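Local coordinates for protein geranyltranstransferase (IspA) (PDB 3LLW) that probably acts as a magnesium-dependent prenyltransferase that joins isoprenoid diphosphates to make longer chains, at residues S82-C85 against L86-Y89; N128-S131 against F132-L135; A39-E42 against M43-N46; H187-A190 against K191-A195. All blocks are in the same frame, centred on the assembly; numbering follows the deposited sequence.

In the fold
All four contacts lie along single helices of the mainly helical isoprenoid synthase fold. The centre of contact 1 is about 9 Å from that of contact 2, about 11 Å from contact 3 and about 12 Å from contact 4, and it touches all three. C85 SG meets F41 CE1 of contact 3 at 3.9 Å, and L86 CD2 meets L192 CD1 of contact 4 at 4.1 Å. Contact 2, which faces the second subunit, also touches contact 3. The helix of contact 1 leads to D94, a magnesium-binding residue, though no metal is bound in this chain. The side chains of Y89, T189 and M43 are about 9, 10 and 11 Å from that of D94.

Contact 1 of 4, residues S82-C85 against L86-Y89; sequences SIEC and LHTY. With SO4 (sulfate ion), chain F.
The helix that leads into the first aspartate-rich motif carries this contact, in which T88 reaches back one turn to E84. T88 OG1 gives a hydrogen bond of 2.6 Å to E84 O. It approaches from above the carbonyl plane, 42° out of it. T88 N bonds to the same oxygen at 2.9 Å, closer to that plane. The hydroxyl lies opposite the threonine's own carbonyl carbon (chi1 -47°), which swings it toward the preceding turn. E84 O is thus gripped by two donors from one residue. The side chain of E84 turns elsewhere, to a salt bridge with R50. Its OE2 also sits at the edge of the H87 imidazole, near the ring plane and 4.3 Å from CD2. At the next residue after T88, Y89 N bonds to C85 O at 2.9 Å. H87 NE2 makes a weak hydrogen bond of 3.5 Å to O1 of the sulfate, and R52 holds the same ion. In relatives, arginine and histidine at such positions bind the diphosphate of isopentenyl diphosphate. The sulfate, met by both H87 and R52, is consistent with that site.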
loop_
_atom_site.group_PDB
_atom_site.type_symbol
_atom_site.label_atom_id
_atom_site.label_comp_id
_atom_site.label_asym_id
_atom_site.label_seq_id
_atom_site.Cartn_x
_atom_site.Cartn_y
_atom_site.Cartn_z
ATOM N N SER A 82 5.742 9.494 4.960
ATOM C CA SER A 82 5.213 8.391 4.147
ATOM C C SER A 82 6.333 7.510 3.627
ATOM O O SER A 82 6.188 6.291 3.573
ATOM C CB SER A 82 4.395 8.907 2.975
ATOM O OG SER A 82 5.251 9.397 1.979
ATOM N N ILE A 83 7.452 8.133 3.258
ATOM C CA ILE A 83 8.647 7.409 2.834
ATOM C C ILE A 83 9.225 6.579 3.999
ATOM O O ILE A 83 9.634 5.433 3.808
ATOM C CB ILE A 83 9.724 8.364 2.308
ATOM C CG1 ILE A 83 9.151 9.275 1.203
ATOM C CG2 ILE A 83 10.893 7.568 1.744
ATOM C CD1 ILE A 83 10.099 10.379 0.726
ATOM N N GLU A 84 9.228 7.160 5.197
ATOM C CA GLU A 84 9.792 6.488 6.356
ATOM C C GLU A 84 8.932 5.273 6.731
ATOM O O GLU A 84 9.472 4.215 6.999
ATOM C CB GLU A 84 10.005 7.489 7.510
ATOM C CG GLU A 84 10.780 6.975 8.752
ATOM C CD GLU A 84 12.223 6.505 8.495
ATOM O OE1 GLU A 84 12.831 6.855 7.451
ATOM O OE2 GLU A 84 12.757 5.772 9.370
ATOM N N CYS A 85 7.605 5.410 6.657
ATOM C CA CYS A 85 6.676 4.288 6.896
ATOM C C CYS A 85 6.852 3.102 5.942
ATOM O O CYS A 85 6.863 1.940 6.383
ATOM C CB CYS A 85 5.221 4.766 6.872
ATOM S SG CYS A 85 4.806 5.750 8.310
ATOM N N LEU A 86 6.991 3.397 4.650
ATOM C CA LEU A 86 7.272 2.369 3.651
ATOM C C LEU A 86 8.579 1.648 3.935
ATOM O O LEU A 86 8.639 0.432 3.843
ATOM C CB LEU A 86 7.297 2.954 2.239
ATOM C CG LEU A 86 6.990 1.930 1.142
ATOM C CD1 LEU A 86 5.536 1.492 1.211
ATOM C CD2 LEU A 86 7.301 2.489 -0.234
ATOM N N HIS A 87 9.617 2.398 4.302
ATOM C CA HIS A 87 10.887 1.798 4.662
ATOM C C HIS A 87 10.750 0.905 5.904
ATOM O O HIS A 87 11.326 -0.174 5.950
ATOM C CB HIS A 87 11.952 2.878 4.905
ATOM C CG HIS A 87 13.234 2.342 5.484
ATOM N ND1 HIS A 87 14.034 1.436 4.819
ATOM C CD2 HIS A 87 13.848 2.584 6.667
ATOM C CE1 HIS A 87 15.076 1.132 5.573
ATOM N NE2 HIS A 87 14.992 1.821 6.696
ATOM N N THR A 88 9.990 1.366 6.893
ATOM C CA THR A 88 9.817 0.651 8.157
ATOM C C THR A 88 9.045 -0.649 7.967
ATOM O O THR A 88 9.393 -1.670 8.566
ATOM C CB THR A 88 9.082 1.530 9.187
ATOM O OG1 THR A 88 9.679 2.827 9.206
ATOM C CG2 THR A 88 9.154 0.919 10.583
ATOM N N TYR A 89 8.000 -0.608 7.137
ATOM C CA TYR A 89 7.171 -1.792 6.876
ATOM C C TYR A 89 8.009 -2.896 6.240
ATOM O O TYR A 89 7.856 -4.079 6.596
ATOM C CB TYR A 89 5.924 -1.467 6.026
ATOM C CG TYR A 89 5.893 -2.115 4.644
ATOM C CD1 TYR A 89 5.654 -3.486 4.488
ATOM C CD2 TYR A 89 6.080 -1.353 3.494
ATOM C CE1 TYR A 89 5.647 -4.083 3.257
ATOM C CE2 TYR A 89 6.081 -1.943 2.246
ATOM C CZ TYR A 89 5.834 -3.293 2.129
ATOM O OH TYR A 89 5.824 -3.886 0.912
HETATM S S SO4 F . 18.348 3.865 7.886
HETATM O O1 SO4 F . 17.553 2.993 8.768
HETATM O O2 SO4 F . 18.574 3.206 6.597
HETATM O O3 SO4 F . 17.680 5.155 7.672
HETATM O O4 SO4 F . 19.651 4.089 8.509
#

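Contact 2 of 4, residues N128-S131 against F132-L135; sequences NTYS and FELL
F132 turns its ring back toward N128. Its CG lies opposite its own carbonyl carbon (chi1 -57°), which brings the CE2 edge to N128 OD1 at 3.5 Å. That oxygen is in the ring plane, and the amide and ring planes are 54° apart. F132 CD2 also lies 3.1 Å from N128 O. S131 CB sits above one face of the ring, toward the rim. F132 N also bonds to T129 O, from well above the carbonyl plane. E133 N is the second donor to T129 O, in the carbonyl plane. The E133 chain runs extended and brings OE1 to 3.4 Å from Y130 CD2, at the edge of the phenol ring. The carboxylate stands nearly upright to that ring, at 82°. L134 takes a face of the same ring instead. Its CG lies 4.0 Å from the Y130 ring centroid, a CH-pi contact, and CD2 reaches Y130 OH at 3.7 Å. That hydroxyl is hydrogen-bonded to H25. L135 adds a backbone bond, N to S131 O at 3.2 Å. F132 stacks on F132 of the second subunit, and N128 bonds to T129 of that subunit. This is an interface helix of a dimeric prenyl synthase.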
loop_
_atom_site.group_PDB
_atom_site.type_symbol
_atom_site.label_atom_id
_atom_site.label_comp_id
_atom_site.label_asym_id
_atom_site.label_seq_id
_atom_site.Cartn_x
_atom_site.Cartn_y
_atom_site.Cartn_z
ATOM N N ASN A 128 2.502 -0.086 5.131
ATOM C CA ASN A 128 2.491 -0.035 3.676
ATOM C C ASN A 128 1.322 0.806 3.160
ATOM O O ASN A 128 1.551 1.726 2.406
ATOM C CB ASN A 128 2.389 -1.454 3.129
ATOM C CG ASN A 128 2.484 -1.546 1.617
ATOM O OD1 ASN A 128 2.612 -0.546 0.880
ATOM N ND2 ASN A 128 2.410 -2.773 1.139
ATOM N N THR A 129 0.089 0.471 3.561
ATOM C CA THR A 129 -1.115 1.236 3.186
ATOM C C THR A 129 -1.115 2.656 3.743
ATOM O O THR A 129 -1.525 3.637 3.049
ATOM C CB THR A 129 -2.410 0.499 3.619
ATOM O OG1 THR A 129 -2.339 -0.861 3.190
ATOM C CG2 THR A 129 -3.631 1.126 2.988
ATOM N N TYR A 130 -0.629 2.783 4.976
ATOM C CA TYR A 130 -0.543 4.110 5.654
ATOM C C TYR A 130 0.280 5.181 4.935
ATOM O O TYR A 130 -0.064 6.356 5.018
ATOM C CB TYR A 130 -0.076 3.992 7.105
ATOM C CG TYR A 130 -0.363 5.214 7.945
ATOM C CD1 TYR A 130 0.663 5.903 8.568
ATOM C CD2 TYR A 130 -1.665 5.683 8.105
ATOM C CE1 TYR A 130 0.401 7.027 9.349
ATOM C CE2 TYR A 130 -1.938 6.813 8.866
ATOM C CZ TYR A 130 -0.896 7.480 9.484
ATOM O OH TYR A 130 -1.159 8.604 10.245
ATOM N N SER A 131 1.362 4.774 4.264
ATOM C CA SER A 131 2.205 5.668 3.450
ATOM C C SER A 131 1.405 6.386 2.379
ATOM O O SER A 131 1.675 7.523 2.039
ATOM C CB SER A 131 3.280 4.855 2.733
ATOM O OG SER A 131 3.933 3.984 3.630
ATOM N N PHE A 132 0.411 5.693 1.846
ATOM C CA PHE A 132 -0.423 6.239 0.805
ATOM C C PHE A 132 -1.539 7.108 1.354
ATOM O O PHE A 132 -1.924 8.110 0.715
ATOM C CB PHE A 132 -0.864 5.112 -0.146
ATOM C CG PHE A 132 0.320 4.365 -0.740
ATOM C CD1 PHE A 132 1.062 4.935 -1.764
ATOM C CD2 PHE A 132 0.748 3.132 -0.206
ATOM C CE1 PHE A 132 2.183 4.286 -2.298
ATOM C CE2 PHE A 132 1.875 2.470 -0.736
ATOM C CZ PHE A 132 2.584 3.043 -1.793
ATOM N N GLU A 133 -2.000 6.784 2.562
ATOM C CA GLU A 133 -2.951 7.626 3.285
ATOM C C GLU A 133 -2.312 8.939 3.693
ATOM O O GLU A 133 -2.910 9.996 3.489
ATOM C CB GLU A 133 -3.538 6.924 4.513
ATOM C CG GLU A 133 -4.718 7.691 5.152
ATOM C CD GLU A 133 -5.410 6.940 6.291
ATOM O OE1 GLU A 133 -4.836 5.965 6.839
ATOM O OE2 GLU A 133 -6.543 7.338 6.640
ATOM N N LEU A 134 -1.091 8.874 4.222
ATOM C CA LEU A 134 -0.332 10.079 4.584
ATOM C C LEU A 134 -0.136 10.984 3.374
ATOM O O LEU A 134 -0.413 12.180 3.439
ATOM C CB LEU A 134 1.038 9.729 5.180
ATOM C CG LEU A 134 1.140 9.294 6.650
ATOM C CD1 LEU A 134 2.531 8.767 6.920
ATOM C CD2 LEU A 134 0.781 10.425 7.647
ATOM N N LEU A 135 0.314 10.391 2.273
ATOM C CA LEU A 135 0.612 11.133 1.038
ATOM C C LEU A 135 -0.639 11.806 0.476
ATOM O O LEU A 135 -0.624 12.994 0.192
ATOM C CB LEU A 135 1.212 10.170 0.020
ATOM C CG LEU A 135 2.477 10.490 -0.755
ATOM C CD1 LEU A 135 3.453 11.214 0.109
ATOM C CD2 LEU A 135 3.093 9.197 -1.269
#

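Contact 3 of 4, residues A39-E42 against M43-N46; sequences AFFE and MVLN
E42 and M43 lie side by side and point the same way. The M43 chain bends about CB-CG (chi2 -50°) and CG-SD and folds its methyl against the stem of the glutamate. CE is 3.6 Å from E42 CG and 3.7 Å from E42 OE2. The carboxylate is held from outside: OE2 forms a salt bridge with K114, and OE1 is hydrogen-bonded to Y115. F41 is the other main residue. V44 CB stands almost straight above the centre of its ring, 3.9 Å from the centroid and 6° off the normal, a CH-pi contact. Both V44 methyls spread over that face. L45 CG comes to F41 CD2 at 4.0 Å, its side chain crossing the ring's at about a right angle. The helix is kinked here. M43 N has no bond to the preceding turn and gives its proton to a water at 3.0 Å. The same water donates to F40 O at 2.7 Å. V44 N makes a weak bond to F41 O, whereas L45 N bonds to that oxygen at 2.9 Å. Around this, F41, M43 and V44 pack on helix 73-94, F40 and V44 meet helix 117-137, and L45 leans on L22 of helix 6-23.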
loop_
_atom_site.group_PDB
_atom_site.type_symbol
_atom_site.label_atom_id
_atom_site.label_comp_id
_atom_site.label_asym_id
_atom_site.label_seq_id
_atom_site.Cartn_x
_atom_site.Cartn_y
_atom_site.Cartn_z
ATOM N N ALA A 39 1.430 -0.725 18.997
ATOM C CA ALA A 39 2.228 -1.563 18.106
ATOM C C ALA A 39 2.340 -1.009 16.672
ATOM O O ALA A 39 3.305 -1.313 15.976
ATOM C CB ALA A 39 1.660 -2.940 18.072
ATOM N N PHE A 40 1.357 -0.213 16.245
ATOM C CA PHE A 40 1.335 0.372 14.894
ATOM C C PHE A 40 2.576 1.198 14.546
ATOM O O PHE A 40 3.218 0.933 13.539
ATOM C CB PHE A 40 0.062 1.209 14.670
ATOM C CG PHE A 40 -0.007 1.868 13.314
ATOM C CD1 PHE A 40 -0.005 1.100 12.142
ATOM C CD2 PHE A 40 -0.080 3.255 13.207
ATOM C CE1 PHE A 40 -0.075 1.706 10.895
ATOM C CE2 PHE A 40 -0.150 3.879 11.957
ATOM C CZ PHE A 40 -0.149 3.111 10.800
ATOM N N PHE A 41 2.917 2.175 15.388
ATOM C CA PHE A 41 3.991 3.115 15.079
ATOM C C PHE A 41 5.305 2.808 15.801
ATOM O O PHE A 41 6.329 3.438 15.538
ATOM C CB PHE A 41 3.527 4.536 15.388
ATOM C CG PHE A 41 3.916 5.549 14.336
ATOM C CD1 PHE A 41 3.426 5.449 13.030
ATOM C CD2 PHE A 41 4.752 6.615 14.658
ATOM C CE1 PHE A 41 3.772 6.399 12.048
ATOM C CE2 PHE A 41 5.106 7.569 13.696
ATOM C CZ PHE A 41 4.613 7.460 12.386
ATOM N N GLU A 42 5.263 1.829 16.698
ATOM C CA GLU A 42 6.380 1.466 17.557
ATOM C C GLU A 42 7.725 1.308 16.831
ATOM O O GLU A 42 8.732 1.869 17.266
ATOM C CB GLU A 42 6.037 0.174 18.314
ATOM C CG GLU A 42 6.894 -0.067 19.531
ATOM C CD GLU A 42 6.428 -1.258 20.361
ATOM O OE1 GLU A 42 5.201 -1.485 20.459
ATOM O OE2 GLU A 42 7.294 -1.957 20.928
ATOM N N MET A 43 7.735 0.554 15.726
ATOM C CA MET A 43 8.962 0.340 14.948
ATOM C C MET A 43 9.371 1.581 14.132
ATOM O O MET A 43 10.527 1.695 13.708
ATOM C CB MET A 43 8.842 -0.890 14.038
ATOM C CG MET A 43 8.556 -2.203 14.757
ATOM S SD MET A 43 9.649 -2.577 16.151
ATOM C CE MET A 43 8.549 -2.516 17.516
ATOM N N VAL A 44 8.444 2.509 13.913
ATOM C CA VAL A 44 8.805 3.775 13.258
ATOM C C VAL A 44 9.505 4.663 14.288
ATOM O O VAL A 44 10.506 5.313 13.980
ATOM C CB VAL A 44 7.578 4.533 12.665
ATOM C CG1 VAL A 44 8.031 5.697 11.753
ATOM C CG2 VAL A 44 6.682 3.586 11.903
ATOM N N LEU A 45 8.976 4.665 15.514
ATOM C CA LEU A 45 9.542 5.463 16.606
ATOM C C LEU A 45 10.909 4.959 17.012
ATOM O O LEU A 45 11.827 5.743 17.233
ATOM C CB LEU A 45 8.617 5.474 17.826
ATOM C CG LEU A 45 7.286 6.209 17.665
ATOM C CD1 LEU A 45 6.394 5.996 18.873
ATOM C CD2 LEU A 45 7.500 7.696 17.416
ATOM N N ASN A 46 11.035 3.640 17.077
ATOM C CA ASN A 46 12.236 2.986 17.576
ATOM C C ASN A 46 13.307 2.805 16.506
ATOM O O ASN A 46 14.404 2.337 16.805
ATOM C CB ASN A 46 11.886 1.613 18.173
ATOM C CG ASN A 46 11.255 1.697 19.566
ATOM O OD1 ASN A 46 11.216 0.698 20.286
ATOM N ND2 ASN A 46 10.756 2.874 19.946
HETATM O O HOH W 1 5.401 -0.462 14.178
HETATM O O HOH W 2 10.278 -2.177 20.296
#

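Contact 4 of 4, residues H187-A190 against K191-A195; sequences HKTA and KLISA
H187 and K191 run side by side along a helix of the isoprenoid synthase fold, one turn apart. K188-T189 probably matches the lysine-threonine pair that lines the catalytic cavity in relatives; the T189 side chain is about 10 Å from that of D94. K191 lays its CE over one face of the imidazole, 4.1 Å from the ring centroid and 26° off the normal. This is a CH-pi contact, and the closest atom to CE is H187 NE2 at 3.8 Å. The bend at chi2 (80°) helps bring CE over the ring, and the turn at chi4 (103°) sets NZ, 4.7 Å from H187 NE2. The ring's rotation is fixed from outside: ND1 is hydrogen-bonded to F183 O, and the ring stacks with that of F183. T189 and I193 also lie side by side, and T189 CG2 touches I193 CD1 at 3.8 Å. The threonine's OG1 instead bonds to Q227. The backbone opens into a wider pi-type turn at 187-190. A water sits in it, donating to H187 O at 2.8 Å and accepting from L192 N at 3.0 Å. Regular bonding resumes where S194 N meets A190 O at 2.9 Å.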
loop_
_atom_site.group_PDB
_atom_site.type_symbol
_atom_site.label_atom_id
_atom_site.label_comp_id
_atom_site.label_asym_id
_atom_site.label_seq_id
_atom_site.Cartn_x
_atom_site.Cartn_y
_atom_site.Cartn_z
ATOM N N HIS A 187 17.464 -2.655 -6.784
ATOM C CA HIS A 187 16.040 -2.802 -6.460
ATOM C C HIS A 187 15.733 -2.792 -4.946
ATOM O O HIS A 187 14.861 -2.055 -4.509
ATOM C CB HIS A 187 15.439 -4.018 -7.197
ATOM C CG HIS A 187 15.360 -3.828 -8.688
ATOM N ND1 HIS A 187 16.465 -3.898 -9.513
ATOM C CD2 HIS A 187 14.309 -3.560 -9.494
ATOM C CE1 HIS A 187 16.095 -3.673 -10.759
ATOM N NE2 HIS A 187 14.791 -3.466 -10.776
ATOM N N LYS A 188 16.460 -3.569 -4.146
ATOM C CA LYS A 188 16.221 -3.626 -2.695
ATOM C C LYS A 188 16.405 -2.236 -2.060
ATOM O O LYS A 188 15.552 -1.759 -1.312
ATOM C CB LYS A 188 17.205 -4.615 -2.046
ATOM C CG LYS A 188 16.600 -5.570 -1.009
ATOM C CD LYS A 188 16.354 -4.943 0.335
ATOM C CE LYS A 188 17.292 -5.520 1.388
ATOM N NZ LYS A 188 16.900 -6.902 1.765
ATOM N N THR A 189 17.504 -1.573 -2.416
ATOM C CA THR A 189 17.942 -0.356 -1.744
ATOM C C THR A 189 17.812 0.941 -2.583
ATOM O O THR A 189 17.227 1.928 -2.128
ATOM C CB THR A 189 19.384 -0.569 -1.250
ATOM O OG1 THR A 189 19.381 -1.590 -0.242
ATOM C CG2 THR A 189 19.985 0.704 -0.681
ATOM N N ALA A 190 18.352 0.937 -3.794
ATOM C CA ALA A 190 18.598 2.194 -4.517
ATOM C C ALA A 190 17.359 2.871 -5.064
ATOM O O ALA A 190 17.327 4.105 -5.191
ATOM C CB ALA A 190 19.645 1.994 -5.618
ATOM N N LYS A 191 16.339 2.066 -5.369
ATOM C CA LYS A 191 15.073 2.544 -5.948
ATOM C C LYS A 191 14.315 3.526 -5.058
ATOM O O LYS A 191 13.882 4.588 -5.528
ATOM C CB LYS A 191 14.169 1.359 -6.303
ATOM C CG LYS A 191 13.720 1.343 -7.769
ATOM C CD LYS A 191 14.826 0.779 -8.653
ATOM C CE LYS A 191 14.296 0.266 -9.983
ATOM N NZ LYS A 191 14.574 1.221 -11.099
ATOM N N LEU A 192 14.177 3.170 -3.782
ATOM C CA LEU A 192 13.532 4.017 -2.764
ATOM C C LEU A 192 14.349 5.275 -2.394
ATOM O O LEU A 192 13.794 6.335 -2.054
ATOM C CB LEU A 192 13.221 3.186 -1.506
ATOM C CG LEU A 192 12.311 3.772 -0.422
ATOM C CD1 LEU A 192 10.948 4.118 -1.010
ATOM C CD2 LEU A 192 12.171 2.844 0.820
ATOM N N ILE A 193 15.664 5.145 -2.465
ATOM C CA ILE A 193 16.598 6.264 -2.264
ATOM C C ILE A 193 16.487 7.265 -3.451
ATOM O O ILE A 193 16.464 8.483 -3.248
ATOM C CB ILE A 193 18.035 5.695 -2.104
ATOM C CG1 ILE A 193 18.197 5.080 -0.691
ATOM C CG2 ILE A 193 19.130 6.729 -2.372
ATOM C CD1 ILE A 193 19.516 4.424 -0.506
ATOM N N SER A 194 16.396 6.757 -4.677
ATOM C CA SER A 194 16.241 7.668 -5.827
ATOM C C SER A 194 14.821 8.253 -5.859
ATOM O O SER A 194 14.644 9.414 -6.217
ATOM C CB SER A 194 16.688 7.018 -7.151
ATOM O OG SER A 194 15.636 6.825 -8.065
ATOM N N ALA A 195 13.830 7.470 -5.405
ATOM C CA ALA A 195 12.453 7.971 -5.236
ATOM C C ALA A 195 12.367 9.129 -4.259
ATOM O O ALA A 195 11.816 10.182 -4.618
ATOM C CB ALA A 195 11.473 6.864 -4.847
HETATM O O HOH W 3 14.465 0.313 -3.093
#